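Local coordinates for protein cytochrome P450 CYP260B1 (Sorangium cellulosum, PDB 5HIW) that is a haem-binding bacterial cytochrome P450, a mainly helical protein that holds protoporphyrin IX with its iron in an interior pocket, at residues T103-P106 and V107-V111; I129-P132 and M133-S137; A344-E347 and A348-V352. All coordinates share one frame; numbering follows the deposited sequence. Where two conformers were deposited one is given.

Contact 1: T103-P106 and V107-V111; sequences TVTP and VARRV
Thr-105 and Arg-109 meet in an i to i+4 contact within one helix, 93-113, at the point where Pro-106 breaks the regular run of backbone N-H donors. Their side chains run alongside each other in the same direction, and the methyl CG2 of Thr-105 lies 3.8 Å from NE of Arg-109, approaching the guanidinium obliquely. With chi1 at -59° that methyl stands anti to the backbone N, while OG1 turns back beside the N and bonds to the carbonyl oxygen of Glu-100. Pro-106 has no N-H to give to the preceding turn, and the helix kinks there. The i to i+4 bonds that span it hold all the same: Ala-108 N reaches Val-104 O at 2.8 Å, and Arg-109 N reaches Thr-105 O at the same length. On another side of the helix, Val-107 CG2 sits 3.2 Å from Thr-103 O, close against the oxygen that accepts its own N-H. Val-104 and Ala-108 touch helix 341-358, and Thr-103 and Val-107 touch helix 130-140. The arrangement is that of a proline-kinked alpha-helix in the helical part of the P450 fold.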
ATOM      1  N   THR A 103       6.694  16.757   9.301  1.00 19.52           N
ATOM      2  CA  THR A 103       7.357  16.061   8.193  1.00 20.65           C
ATOM      3  C   THR A 103       6.630  16.013   6.885  1.00 19.28           C
ATOM      4  O   THR A 103       7.179  16.360   5.876  1.00 19.75           O
ATOM      5  CB  THR A 103       7.680  14.604   8.582  1.00 24.63           C
ATOM      6  OG1 THR A 103       8.691  14.580   9.607  1.00 27.13           O
ATOM      7  CG2 THR A 103       8.181  13.829   7.433  1.00 23.81           C
ATOM      8  N   VAL A 104       5.392  15.549   6.868  1.00 17.66           N
ATOM      9  CA  VAL A 104       4.712  15.345   5.580  1.00 17.78           C
ATOM     10  C   VAL A 104       4.378  16.658   4.888  1.00 18.18           C
ATOM     11  O   VAL A 104       4.601  16.765   3.705  1.00 20.03           O
ATOM     12  CB  VAL A 104       3.517  14.403   5.780  1.00 16.86           C
ATOM     13  CG1 VAL A 104       2.765  14.183   4.460  1.00 18.67           C
ATOM     14  CG2 VAL A 104       3.943  13.079   6.401  1.00 17.22           C
ATOM     15  N   THR A 105       3.906  17.704   5.592  1.00 16.25           N
ATOM     16  CA  THR A 105       3.580  18.967   4.958  1.00 19.11           C
ATOM     17  C   THR A 105       4.812  19.623   4.320  1.00 19.98           C
ATOM     18  O   THR A 105       4.776  20.035   3.157  1.00 20.91           O
ATOM     19  CB  THR A 105       2.790  19.904   5.908  1.00 22.02           C
ATOM     20  OG1 THR A 105       1.599  19.232   6.292  1.00 21.20           O
ATOM     21  CG2 THR A 105       2.394  21.277   5.264  1.00 22.70           C
ATOM     22  N   PRO A 106       5.923  19.708   5.076  1.00 20.74           N
ATOM     23  CA  PRO A 106       7.134  20.268   4.497  1.00 22.62           C
ATOM     24  C   PRO A 106       7.592  19.519   3.264  1.00 23.59           C
ATOM     25  O   PRO A 106       7.873  20.174   2.224  1.00 23.49           O
ATOM     26  CB  PRO A 106       8.157  20.154   5.611  1.00 22.92           C
ATOM     27  CG  PRO A 106       7.383  20.215   6.808  1.00 23.74           C
ATOM     28  CD  PRO A 106       6.063  19.545   6.511  1.00 22.00           C
ATOM     29  N   VAL A 107       7.546  18.198   3.321  1.00 22.64           N
ATOM     30  CA  VAL A 107       7.940  17.381   2.150  1.00 22.45           C
ATOM     31  C   VAL A 107       7.007  17.627   0.981  1.00 23.76           C
ATOM     32  O   VAL A 107       7.431  17.865  -0.140  1.00 22.90           O
ATOM     33  CB  VAL A 107       7.875  15.879   2.438  1.00 22.16           C
ATOM     34  CG1 VAL A 107       7.963  15.067   1.180  1.00 24.33           C
ATOM     35  CG2 VAL A 107       8.948  15.460   3.394  1.00 25.48           C
ATOM     36  N   ALA A 108       5.687  17.551   1.242  1.00 20.63           N
ATOM     37  CA  ALA A 108       4.682  17.810   0.201  1.00 23.86           C
ATOM     38  C   ALA A 108       4.895  19.185  -0.424  1.00 23.21           C
ATOM     39  O   ALA A 108       4.767  19.363  -1.654  1.00 23.12           O
ATOM     40  CB  ALA A 108       3.250  17.688   0.793  1.00 23.65           C
ATOM     41  N   ARG A 109       5.170  20.195   0.408  1.00 25.15           N
ATOM     42  CA  ARG A 109       5.435  21.541  -0.136  1.00 26.03           C
ATOM     43  C   ARG A 109       6.614  21.562  -1.092  1.00 25.31           C
ATOM     44  O   ARG A 109       6.532  22.224  -2.093  1.00 26.73           O
ATOM     45  CB  ARG A 109       5.709  22.599   0.953  1.00 28.36           C
ATOM     46  CG  ARG A 109       4.393  23.171   1.470  1.00 34.81           C
ATOM     47  CD  ARG A 109       4.558  24.306   2.458  1.00 42.35           C
ATOM     48  NE  ARG A 109       3.344  24.372   3.266  1.00 43.86           N
ATOM     49  CZ  ARG A 109       2.154  24.733   2.791  1.00 48.95           C
ATOM     50  NH1 ARG A 109       1.974  25.128   1.532  1.00 47.59           N
ATOM     51  NH2 ARG A 109       1.126  24.734   3.595  1.00 51.09           N
ATOM     52  N   ARG A 110       7.677  20.846  -0.758  1.00 25.15           N
ATOM     53  CA  ARG A 110       8.894  20.804  -1.571  0.50 26.94           C
ATOM     54  C   ARG A 110       8.562  20.093  -2.909  1.00 30.74           C
ATOM     55  O   ARG A 110       8.960  20.516  -4.004  1.00 27.48           O
ATOM     56  CB  ARG A 110       9.980  20.069  -0.772  0.50 29.90           C
ATOM     57  CG  ARG A 110      11.379  19.948  -1.399  0.50 30.46           C
ATOM     58  CD  ARG A 110      12.382  19.204  -0.483  0.50 33.91           C
ATOM     59  NE  ARG A 110      12.050  19.267   0.959  0.50 34.42           N
ATOM     60  CZ  ARG A 110      11.836  18.195   1.738  0.50 34.31           C
ATOM     61  NH1 ARG A 110      11.958  16.965   1.244  0.50 33.98           N
ATOM     62  NH2 ARG A 110      11.506  18.352   3.017  0.50 31.83           N
ATOM     63  N   VAL A 111       7.843  18.993  -2.804  1.00 23.90           N
ATOM     64  CA  VAL A 111       7.496  18.176  -3.969  1.00 23.67           C
ATOM     65  C   VAL A 111       6.652  18.998  -4.943  1.00 23.11           C
ATOM     66  O   VAL A 111       6.904  19.028  -6.169  1.00 29.01           O
ATOM     67  CB  VAL A 111       6.807  16.848  -3.523  1.00 21.89           C
ATOM     68  CG1 VAL A 111       6.179  16.151  -4.718  1.00 24.27           C
ATOM     69  CG2 VAL A 111       7.770  15.914  -2.871  1.00 24.31           C
TER

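Contact 2: I129-P132 and M133-S137; sequences ISMP and MGVTS
With chi1 of Met-133 at -72°, its CG lies beside its own backbone N and the chain runs back along the helix toward Ile-129; with chi1 of Ile-129 at -76°, the branch methyl CG2 stands anti to the backbone N, where the sulfur can meet it. The two side chains cross at a slant. SD of Met-133 comes to 3.4 Å from CG2 of Ile-129, and the bend at chi3 then carries CE away from Ile-129. On its way CG of Met-133 passes 3.3 Å from the carbonyl oxygen of Ile-129, the same oxygen that accepts the Met-133 N-H in the carbonyl plane.

A second apolar pair forms between Met-131 and Val-135, where CE of the twice-bent methionine lies 4.2 Å from CG2 of the valine. That CG2 also lies 3.2 Å from Met-131 O, which takes the Val-135 N-H.

The polar feature is Pro-132 O, gripped twice by Thr-136. The threonine N-H arrives at 3.0 Å, and OG1, turned beside its own backbone N, donates to the same Pro-132 O at 2.7 Å. These donors reach the oxygen from opposite faces of the carbonyl plane. The hydroxyl of this buried threonine is thereby satisfied within its own helix.

Around helix 130-140, Met-131 and Val-135 pack on helix 93-113 through Val-104, Ala-108 and Val-107. Met-131 also touches Leu-237 of helix 232-245, and Pro-132 lies against Thr-233 and Ser-234 of that helix. Glu-347 of helix 341-358 reaches Met-131, Pro-132 and Val-135. Met-133 turns to Ile-147 and Asp-151 of helix 147-162, leaving this short helix packed among four others.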
ATOM      1  N   ILE A 129       5.889   8.968  -6.470  1.00 15.79           N
ATOM      2  CA  ILE A 129       7.140   8.389  -6.026  1.00 18.88           C
ATOM      3  C   ILE A 129       7.795   9.397  -5.035  1.00 17.55           C
ATOM      4  O   ILE A 129       8.392   9.001  -4.073  1.00 19.16           O
ATOM      5  CB  ILE A 129       8.142   8.168  -7.258  1.00 22.54           C
ATOM      6  CG1 ILE A 129       7.782   6.965  -8.125  1.00 28.12           C
ATOM      7  CG2 ILE A 129       9.563   8.002  -6.772  1.00 25.57           C
ATOM      8  CD1 ILE A 129       7.855   5.652  -7.434  1.00 34.47           C
ATOM      9  N   SER A 130       7.819  10.639  -5.426  1.00 18.71           N
ATOM     10  CA  SER A 130       8.563  11.750  -4.740  1.00 22.32           C
ATOM     11  C   SER A 130       8.149  11.919  -3.301  1.00 20.53           C
ATOM     12  O   SER A 130       8.983  12.170  -2.365  1.00 20.78           O
ATOM     13  CB  SER A 130       8.207  13.097  -5.373  1.00 25.16           C
ATOM     14  OG  SER A 130       8.686  13.154  -6.646  1.00 30.84           O
ATOM     15  N   MET A 131       6.857  11.732  -3.063  1.00 19.79           N
ATOM     16  CA  MET A 131       6.299  11.809  -1.685  1.00 20.53           C
ATOM     17  C   MET A 131       6.957  10.824  -0.692  1.00 19.69           C
ATOM     18  O   MET A 131       7.589  11.264   0.290  1.00 19.09           O
ATOM     19  CB  MET A 131       4.746  11.684  -1.691  1.00 20.20           C
ATOM     20  CG  MET A 131       4.053  12.924  -2.148  1.00 20.67           C
ATOM     21  SD  MET A 131       4.352  14.314  -1.022  1.00 21.84           S
ATOM     22  CE  MET A 131       3.639  13.609   0.477  1.00 21.64           C
ATOM     23  N   PRO A 132       6.832   9.523  -0.906  1.00 20.54           N
ATOM     24  CA  PRO A 132       7.504   8.610  -0.016  1.00 20.26           C
ATOM     25  C   PRO A 132       9.037   8.654  -0.026  1.00 19.10           C
ATOM     26  O   PRO A 132       9.652   8.392   1.001  1.00 18.77           O
ATOM     27  CB  PRO A 132       6.990   7.245  -0.437  1.00 21.43           C
ATOM     28  CG  PRO A 132       6.475   7.454  -1.788  1.00 20.60           C
ATOM     29  CD  PRO A 132       5.928   8.810  -1.818  1.00 21.49           C
ATOM     30  N   MET A 133       9.671   9.065  -1.149  1.00 20.66           N
ATOM     31  CA  MET A 133      11.101   9.264  -1.118  1.00 20.75           C
ATOM     32  C   MET A 133      11.511  10.353  -0.109  1.00 21.73           C
ATOM     33  O   MET A 133      12.434  10.097   0.681  1.00 25.93           O
ATOM     34  CB  MET A 133      11.656   9.639  -2.510  1.00 20.31           C
ATOM     35  CG  MET A 133      11.626   8.447  -3.446  1.00 24.62           C
ATOM     36  SD  MET A 133      12.428   8.819  -5.052  1.00 26.42           S
ATOM     37  CE  MET A 133      14.129   8.834  -4.541  1.00 29.05           C
ATOM     38  N   GLY A 134      10.820  11.496  -0.100  1.00 20.79           N
ATOM     39  CA  GLY A 134      11.067  12.518   0.892  1.00 20.20           C
ATOM     40  C   GLY A 134      10.588  12.173   2.297  1.00 18.86           C
ATOM     41  O   GLY A 134      11.273  12.408   3.346  1.00 17.53           O
ATOM     42  N   VAL A 135       9.428  11.565   2.383  1.00 17.61           N
ATOM     43  CA  VAL A 135       8.830  11.331   3.722  1.00 15.70           C
ATOM     44  C   VAL A 135       9.558  10.304   4.520  1.00 15.54           C
ATOM     45  O   VAL A 135       9.740  10.456   5.734  1.00 17.09           O
ATOM     46  CB  VAL A 135       7.305  10.990   3.584  1.00 15.81           C
ATOM     47  CG1 VAL A 135       6.779  10.327   4.892  1.00 15.70           C
ATOM     48  CG2 VAL A 135       6.504  12.190   3.167  1.00 17.98           C
ATOM     49  N   THR A 136      10.020   9.211   3.908  1.00 14.94           N
ATOM     50  CA  THR A 136      10.574   8.112   4.620  1.00 16.76           C
ATOM     51  C   THR A 136      11.896   8.539   5.286  1.00 19.01           C
ATOM     52  O   THR A 136      12.114   8.220   6.428  1.00 16.62           O
ATOM     53  CB  THR A 136      10.914   6.921   3.649  1.00 17.34           C
ATOM     54  OG1 THR A 136       9.713   6.560   2.934  1.00 19.20           O
ATOM     55  CG2 THR A 136      11.567   5.686   4.356  1.00 17.33           C
ATOM     56  N   SER A 137      12.774   9.191   4.537  1.00 18.44           N
ATOM     57  CA  SER A 137      14.059   9.645   5.122  1.00 18.22           C
ATOM     58  C   SER A 137      13.811  10.637   6.255  1.00 19.71           C
ATOM     59  O   SER A 137      14.444  10.514   7.294  1.00 20.97           O
ATOM     60  CB  SER A 137      14.994  10.247   4.064  1.00 21.65           C
ATOM     61  OG  SER A 137      15.501   9.120   3.313  1.00 17.98           O
TER

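Contact 3: A344-E347 and A348-V352; sequences ARME and ARVGV
Helix 341-358, which carries Ala-344 of the haem pocket near its start, is the element in which Met-346 meets both Arg-349 and Val-350. CG of Met-346 stands anti to its backbone N (chi1 176°), and bends at chi2 and chi3 lay the thioether beside the valine, with SD 3.9 Å from CG2 of Val-350. Those two side chains point the same way. Arg-349 instead crosses the methionine: its chain bends at chi3 and brings NH2 to 3.5 Å from CG of Met-346, an oblique approach to the guanidinium. The same NH2 forms a salt bridge to Glu-100, which fixes the charged end against helix 93-113.

The backbone bonds are regular. Val-350 N reaches Met-346 O at 2.9 Å, and CG2 of Val-350 crowds that oxygen at 3.2 Å. Gly-351 N bonds to Glu-347 O, also at 2.9 Å, with no side chain to press on the carbonyl. Ala-348 CB lies 3.4 Å from Ala-344 O, and this small side chain touches Ile-265 of helix 261-271. Arg-345 reaches out to a salt bridge with Glu-266 of that helix. Beginning at the porphyrin and packed on several neighbours, the helix is consistent with the L helix of the P450 fold, the long helix that follows the haem-binding loop.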
ATOM      1  N   ALA A 344      -0.854   6.334   5.641  1.00 15.28           N
ATOM      2  CA  ALA A 344      -1.231   6.374   4.224  1.00 14.46           C
ATOM      3  C   ALA A 344      -2.332   7.395   3.971  1.00 14.83           C
ATOM      4  O   ALA A 344      -2.253   8.223   3.055  1.00 15.26           O
ATOM      5  CB  ALA A 344      -1.632   5.008   3.814  1.00 16.09           C
ATOM      6  N   ARG A 345      -3.395   7.335   4.781  1.00 16.11           N
ATOM      7  CA  ARG A 345      -4.485   8.293   4.623  1.00 15.41           C
ATOM      8  C   ARG A 345      -4.063   9.729   4.809  1.00 12.52           C
ATOM      9  O   ARG A 345      -4.489  10.597   4.123  1.00 12.35           O
ATOM     10  CB  ARG A 345      -5.591   7.929   5.623  1.00 15.15           C
ATOM     11  CG  ARG A 345      -6.524   6.800   5.088  1.00 17.86           C
ATOM     12  CD  ARG A 345      -7.414   6.233   6.203  1.00 16.76           C
ATOM     13  NE  ARG A 345      -8.490   5.325   5.706  1.00 18.77           N
ATOM     14  CZ  ARG A 345      -8.869   4.190   6.300  1.00 20.85           C
ATOM     15  NH1 ARG A 345      -8.188   3.663   7.363  1.00 23.61           N
ATOM     16  NH2 ARG A 345      -9.885   3.491   5.785  1.00 22.22           N
ATOM     17  N   MET A 346      -3.222  10.001   5.792  1.00 13.91           N
ATOM     18  CA  MET A 346      -2.792  11.303   6.027  1.00 15.22           C
ATOM     19  C   MET A 346      -1.879  11.859   4.904  1.00 15.52           C
ATOM     20  O   MET A 346      -1.971  13.005   4.479  1.00 14.22           O
ATOM     21  CB  MET A 346      -2.131  11.416   7.386  1.00 14.78           C
ATOM     22  CG  MET A 346      -1.551  12.770   7.691  1.00 17.31           C
ATOM     23  SD  MET A 346       0.204  13.033   7.220  1.00 17.24           S
ATOM     24  CE  MET A 346       0.989  12.083   8.448  1.00 16.32           C
ATOM     25  N   GLU A 347      -0.955  11.013   4.477  1.00 16.83           N
ATOM     26  CA  GLU A 347      -0.037  11.441   3.411  1.00 14.62           C
ATOM     27  C   GLU A 347      -0.806  11.710   2.121  1.00 15.46           C
ATOM     28  O   GLU A 347      -0.571  12.700   1.439  1.00 15.80           O
ATOM     29  CB  GLU A 347       1.004  10.352   3.234  1.00 17.98           C
ATOM     30  CG  GLU A 347       2.184  10.783   2.351  1.00 20.73           C
ATOM     31  CD  GLU A 347       3.336   9.802   2.360  1.00 19.55           C
ATOM     32  OE1 GLU A 347       3.528   8.965   3.285  1.00 20.81           O
ATOM     33  OE2 GLU A 347       4.102   9.986   1.388  1.00 22.99           O
ATOM     34  N   ALA A 348      -1.741  10.870   1.786  1.00 14.60           N
ATOM     35  CA  ALA A 348      -2.614  11.122   0.652  1.00 14.76           C
ATOM     36  C   ALA A 348      -3.360  12.428   0.797  1.00 17.48           C
ATOM     37  O   ALA A 348      -3.425  13.241  -0.127  1.00 17.19           O
ATOM     38  CB  ALA A 348      -3.531   9.958   0.428  1.00 16.38           C
ATOM     39  N   ARG A 349      -3.997  12.679   1.931  1.00 16.03           N
ATOM     40  CA  ARG A 349      -4.691  13.930   2.124  1.00 16.40           C
ATOM     41  C   ARG A 349      -3.812  15.177   2.029  1.00 16.76           C
ATOM     42  O   ARG A 349      -4.151  16.167   1.326  1.00 18.12           O
ATOM     43  CB  ARG A 349      -5.416  13.892   3.487  1.00 17.30           C
ATOM     44  CG  ARG A 349      -6.014  15.221   3.857  1.00 23.93           C
ATOM     45  CD  ARG A 349      -6.735  15.229   5.198  1.00 21.70           C
ATOM     46  NE  ARG A 349      -6.049  14.556   6.300  1.00 23.01           N
ATOM     47  CZ  ARG A 349      -5.131  15.098   7.091  1.00 19.47           C
ATOM     48  NH1 ARG A 349      -4.747  16.321   6.899  1.00 22.37           N
ATOM     49  NH2 ARG A 349      -4.615  14.377   8.069  1.00 20.61           N
ATOM     50  N   VAL A 350      -2.696  15.162   2.728  1.00 14.69           N
ATOM     51  CA  VAL A 350      -1.781  16.277   2.749  1.00 17.05           C
ATOM     52  C   VAL A 350      -1.166  16.587   1.394  1.00 17.57           C
ATOM     53  O   VAL A 350      -1.203  17.736   0.922  1.00 19.50           O
ATOM     54  CB  VAL A 350      -0.701  16.066   3.752  1.00 19.33           C
ATOM     55  CG1 VAL A 350       0.359  17.163   3.648  1.00 18.80           C
ATOM     56  CG2 VAL A 350      -1.292  16.025   5.142  1.00 22.34           C
ATOM     57  N   GLY A 351      -0.598  15.571   0.771  1.00 18.04           N
ATOM     58  CA  GLY A 351      -0.032  15.715  -0.541  1.00 21.26           C
ATOM     59  C   GLY A 351      -0.996  16.229  -1.576  1.00 18.70           C
ATOM     60  O   GLY A 351      -0.665  17.114  -2.393  1.00 18.30           O
ATOM     61  N   VAL A 352      -2.136  15.549  -1.671  1.00 21.39           N
ATOM     62  CA  VAL A 352      -3.069  15.861  -2.718  1.00 20.46           C
ATOM     63  C   VAL A 352      -3.740  17.192  -2.521  1.00 21.34           C
ATOM     64  O   VAL A 352      -3.931  17.939  -3.502  1.00 23.44           O
ATOM     65  CB  VAL A 352      -4.025  14.672  -2.980  1.00 20.61           C
ATOM     66  CG1 VAL A 352      -5.157  15.102  -3.858  1.00 23.36           C
ATOM     67  CG2 VAL A 352      -3.272  13.550  -3.631  1.00 21.38           C
TER

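The three contacts lie on helices that pack on one another, their centres 9 to 12 Å apart. Contacts 1 and 2 are joined by Met-131 SD, 3.7 Å from Ala-108 CA, and by Val-107 CG1, 3.8 Å from Val-135 CG2. Between contacts 1 and 3, Val-104 CG2 lies 3.7 Å from Met-346 CE. Glu-347 links contact 3 to contact 2, its OE2 3.6 Å from Met-131 CB. Ala-344 of contact 3 touches the haem, its side chain about 4 Å away; those of Pro-132 in contact 2 and Val-104 in contact 1 lie at about 8 and 10 Å, further from the porphyrin.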